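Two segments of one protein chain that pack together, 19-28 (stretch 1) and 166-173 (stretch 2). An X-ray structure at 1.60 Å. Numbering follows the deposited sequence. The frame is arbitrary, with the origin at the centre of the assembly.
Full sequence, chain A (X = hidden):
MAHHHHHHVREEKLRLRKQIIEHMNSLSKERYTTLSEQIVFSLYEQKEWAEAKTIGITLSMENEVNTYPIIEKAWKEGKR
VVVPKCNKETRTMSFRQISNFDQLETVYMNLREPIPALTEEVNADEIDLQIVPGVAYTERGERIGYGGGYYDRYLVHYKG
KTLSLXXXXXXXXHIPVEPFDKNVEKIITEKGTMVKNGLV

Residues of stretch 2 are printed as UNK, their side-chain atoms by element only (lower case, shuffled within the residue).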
# COMPACT_ATOMS: atom_id res chain seq x y z
N GLN A 19 -0.26 -1.06 -18.04
CA GLN A 19 0.81 -2.03 -18.33
C GLN A 19 1.25 -2.87 -17.14
O GLN A 19 1.43 -4.08 -17.26
CB GLN A 19 1.99 -1.31 -19.04
CG GLN A 19 3.38 -1.97 -18.93
CD GLN A 19 4.51 -1.03 -19.37
OE1 GLN A 19 5.34 -0.59 -18.57
NE2 GLN A 19 4.52 -0.72 -20.65
N ILE A 20 1.43 -2.24 -15.97
CA ILE A 20 1.87 -2.94 -14.78
C ILE A 20 0.76 -3.83 -14.20
O ILE A 20 1.04 -4.94 -13.79
CB ILE A 20 2.42 -1.96 -13.69
CG1 ILE A 20 3.69 -1.25 -14.14
CG2 ILE A 20 2.81 -2.72 -12.50
CD1 ILE A 20 4.82 -2.22 -14.38
N ILE A 21 -0.47 -3.35 -14.21
CA ILE A 21 -1.65 -4.14 -13.79
C ILE A 21 -1.83 -5.40 -14.64
O ILE A 21 -2.09 -6.47 -14.12
CB ILE A 21 -2.94 -3.25 -13.70
CG1 ILE A 21 -2.80 -2.31 -12.49
CG2 ILE A 21 -4.25 -4.14 -13.57
CD1 ILE A 21 -3.91 -1.26 -12.29
N GLU A 22 -1.63 -5.26 -15.94
CA GLU A 22 -1.68 -6.37 -16.91
C GLU A 22 -0.60 -7.38 -16.58
O GLU A 22 -0.85 -8.59 -16.58
CB GLU A 22 -1.48 -5.84 -18.32
CG GLU A 22 -1.52 -6.88 -19.41
CD GLU A 22 -1.65 -6.25 -20.79
OE1 GLU A 22 -1.27 -5.06 -20.93
OE2 GLU A 22 -2.13 -6.94 -21.72
N HIS A 23 0.59 -6.88 -16.28
CA HIS A 23 1.70 -7.74 -15.91
C HIS A 23 1.35 -8.47 -14.60
O HIS A 23 1.55 -9.67 -14.50
CB HIS A 23 2.98 -6.91 -15.79
CG HIS A 23 4.23 -7.74 -15.67
ND1 HIS A 23 4.31 -8.86 -14.87
CD2 HIS A 23 5.45 -7.60 -16.24
CE1 HIS A 23 5.52 -9.39 -14.97
NE2 HIS A 23 6.23 -8.63 -15.79
N MET A 24 0.81 -7.75 -13.62
CA MET A 24 0.48 -8.34 -12.33
C MET A 24 -0.56 -9.44 -12.47
O MET A 24 -0.44 -10.51 -11.89
CB MET A 24 -0.03 -7.27 -11.36
CG MET A 24 -0.03 -7.74 -9.93
SD MET A 24 -0.42 -6.33 -8.92
CE MET A 24 1.06 -5.38 -8.93
N ASN A 25 -1.59 -9.15 -13.25
CA ASN A 25 -2.63 -10.12 -13.56
C ASN A 25 -2.10 -11.36 -14.29
O ASN A 25 -2.70 -12.43 -14.18
CB ASN A 25 -3.76 -9.45 -14.34
CG ASN A 25 -4.64 -8.59 -13.43
OD1 ASN A 25 -4.86 -8.92 -12.26
ND2 ASN A 25 -5.16 -7.50 -13.98
N SER A 26 -1.02 -11.22 -15.06
CA SER A 26 -0.46 -12.37 -15.74
C SER A 26 0.39 -13.27 -14.85
O SER A 26 0.71 -14.40 -15.29
CB SER A 26 0.35 -11.95 -16.98
OG SER A 26 1.54 -11.28 -16.54
N LEU A 27 0.75 -12.80 -13.65
CA LEU A 27 1.62 -13.57 -12.75
C LEU A 27 1.06 -14.97 -12.50
O LEU A 27 -0.10 -15.10 -12.12
CB LEU A 27 1.78 -12.90 -11.39
CG LEU A 27 2.87 -11.90 -11.12
CD1 LEU A 27 2.84 -11.63 -9.58
CD2 LEU A 27 4.23 -12.37 -11.64
N SER A 28 1.89 -15.99 -12.66
CA SER A 28 1.47 -17.33 -12.23
C SER A 28 1.20 -17.35 -10.71
O SER A 28 1.73 -16.54 -9.92
CB SER A 28 2.54 -18.37 -12.57
OG SER A 28 3.73 -18.14 -11.84
N UNK A 166 6.52 -4.27 -3.18
CA UNK A 166 6.38 -4.32 -4.61
C UNK A 166 7.15 -5.47 -5.20
O UNK A 166 8.23 -5.79 -4.75
c UNK A 166 6.81 -3.02 -5.22
N UNK A 167 6.59 -6.09 -6.24
CA UNK A 167 7.37 -7.00 -7.04
C UNK A 167 8.35 -6.11 -7.83
O UNK A 167 8.06 -4.94 -8.16
c UNK A 167 2.89 -8.71 -7.08
c UNK A 167 4.47 -10.26 -6.12
c UNK A 167 3.16 -9.84 -6.32
c UNK A 167 5.53 -9.59 -6.68
c UNK A 167 6.47 -7.72 -8.05
c UNK A 167 3.98 -8.00 -7.64
c UNK A 167 5.32 -8.42 -7.42
o UNK A 167 2.18 -10.62 -5.69
N UNK A 168 9.52 -6.66 -8.11
CA UNK A 168 10.53 -5.88 -8.81
C UNK A 168 10.08 -5.33 -10.17
O UNK A 168 10.53 -4.26 -10.58
o UNK A 168 11.77 -7.72 -9.73
c UNK A 168 11.87 -6.63 -8.87
N UNK A 169 9.18 -6.04 -10.87
CA UNK A 169 8.63 -5.55 -12.12
C UNK A 169 7.70 -4.32 -11.95
O UNK A 169 7.31 -3.71 -12.94
c UNK A 169 7.91 -6.67 -12.91
c UNK A 169 6.57 -7.07 -12.31
c UNK A 169 4.07 -7.77 -11.24
c UNK A 169 6.45 -8.24 -11.54
c UNK A 169 5.19 -8.60 -11.01
c UNK A 169 5.43 -6.28 -12.53
c UNK A 169 4.20 -6.63 -12.03
N UNK A 170 7.31 -4.00 -10.72
CA UNK A 170 6.58 -2.76 -10.47
C UNK A 170 7.50 -1.58 -10.40
O UNK A 170 7.03 -0.44 -10.43
o UNK A 170 4.12 -4.90 -7.11
c UNK A 170 3.96 -3.93 -7.83
c UNK A 170 4.62 -3.81 -9.20
c UNK A 170 5.82 -2.88 -9.15
n UNK A 170 3.12 -2.93 -7.50
N UNK A 171 8.80 -1.84 -10.33
CA UNK A 171 9.80 -0.75 -10.42
C UNK A 171 10.00 -0.26 -11.84
O UNK A 171 10.22 -1.05 -12.79
s UNK A 171 10.38 -0.47 -7.22
c UNK A 171 11.28 1.04 -7.60
c UNK A 171 11.14 -1.21 -9.80
c UNK A 171 11.05 -1.70 -8.37
N UNK A 172 9.90 1.06 -12.01
CA UNK A 172 10.08 1.63 -13.36
C UNK A 172 11.09 2.77 -13.36
O UNK A 172 11.41 3.35 -12.34
c UNK A 172 8.75 2.08 -14.06
c UNK A 172 8.16 3.30 -13.39
c UNK A 172 7.73 0.92 -14.12
N UNK A 173 11.59 3.10 -14.55
CA UNK A 173 12.65 4.08 -14.65
C UNK A 173 12.18 5.49 -14.37
O UNK A 173 12.89 6.30 -13.76
o UNK A 173 16.09 4.09 -15.57
c UNK A 173 14.20 2.83 -16.21
c UNK A 173 13.24 3.99 -16.05
o UNK A 173 15.75 2.16 -14.54
c UNK A 173 15.44 3.03 -15.38

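Position 166 carries a single side-chain carbon, its CB, which lies sideways to the helix of stretch 1 and touches nothing there; one carbon defines alanine, A166. At position 167 one carbon leads to a six-membered carbon ring bearing one oxygen. The methyl CD1 of L27 sits over a face of this ring, 3.9 Å from its centroid, while CE of M24 approaches the edge. A hydroxylated six-carbon ring is tyrosine, Y167; its CZ lies 3.7 Å from CD1 of L27, and its OH is hydrogen-bonded elsewhere in the structure.

Position 168 has one carbon and one terminal oxygen, out of reach of stretch 1. This is the pattern of serine, S168. Position 169 has one carbon followed by a ring of six carbons with no heteroatom. This ring stacks face to face on the imidazole of H23, with centroids 3.9 Å apart and planes at 7°, and I20, M24 and L27 also lie against it. A plain six-carbon ring on one carbon identifies phenylalanine, F169. From the helix, CA of M24 comes within 3.8 Å of CZ of F169 and CG2 of I20 within 4.2 Å of its CE1; from the loop just past the helix, CD2 of L27 comes within 3.9 Å of CE2 of F169.

Position 170 shows three carbons in an unbranched run, the third carrying one oxygen and one nitrogen. CG2 of I20 and CE of M24 pack on this chain. The terminal amide after two methylenes is that of glutamine, Q170; CE of M24 lies 3.4 Å from its CD, and CG2 of I20 lies 3.9 Å from its CG. The amide also serves its own stretch: the backbone N of Y167 donates to OE1 of Q170 at 2.9 Å, which helps hold the turn in shape.

Position 171 is an unbranched chain of two carbons, a sulfur and a last carbon. Such a thioether is methionine, M171, whose CB points away from stretch 1. At position 172 one carbon carries two others, and one arm of this fork meets CD1 of I20. The fork is that of valine, V172, with CG1 4.3 Å from CD1 of I20. Position 173 ends in a third carbon bearing two oxygens, a carboxylate after two methylenes, hence glutamate, E173; it is out of reach of the helix.

The contact buries 412 Å² in all and contains no hydrogen bond between the stretches; it rests on apolar packing and on the face-to-face stack of H23 and F169. F169, the residue most covered, lies along the helix residues I20, H23 and M24 and reaches L27, a spacing of three or four residues that brings these positions to one side. The short 3-10 segment at 168-170 presents its ring to them, while Y167 adds contacts to M24 and L27, and V172 one to I20.

Stretch 2 (166-173) AYSFQMVE
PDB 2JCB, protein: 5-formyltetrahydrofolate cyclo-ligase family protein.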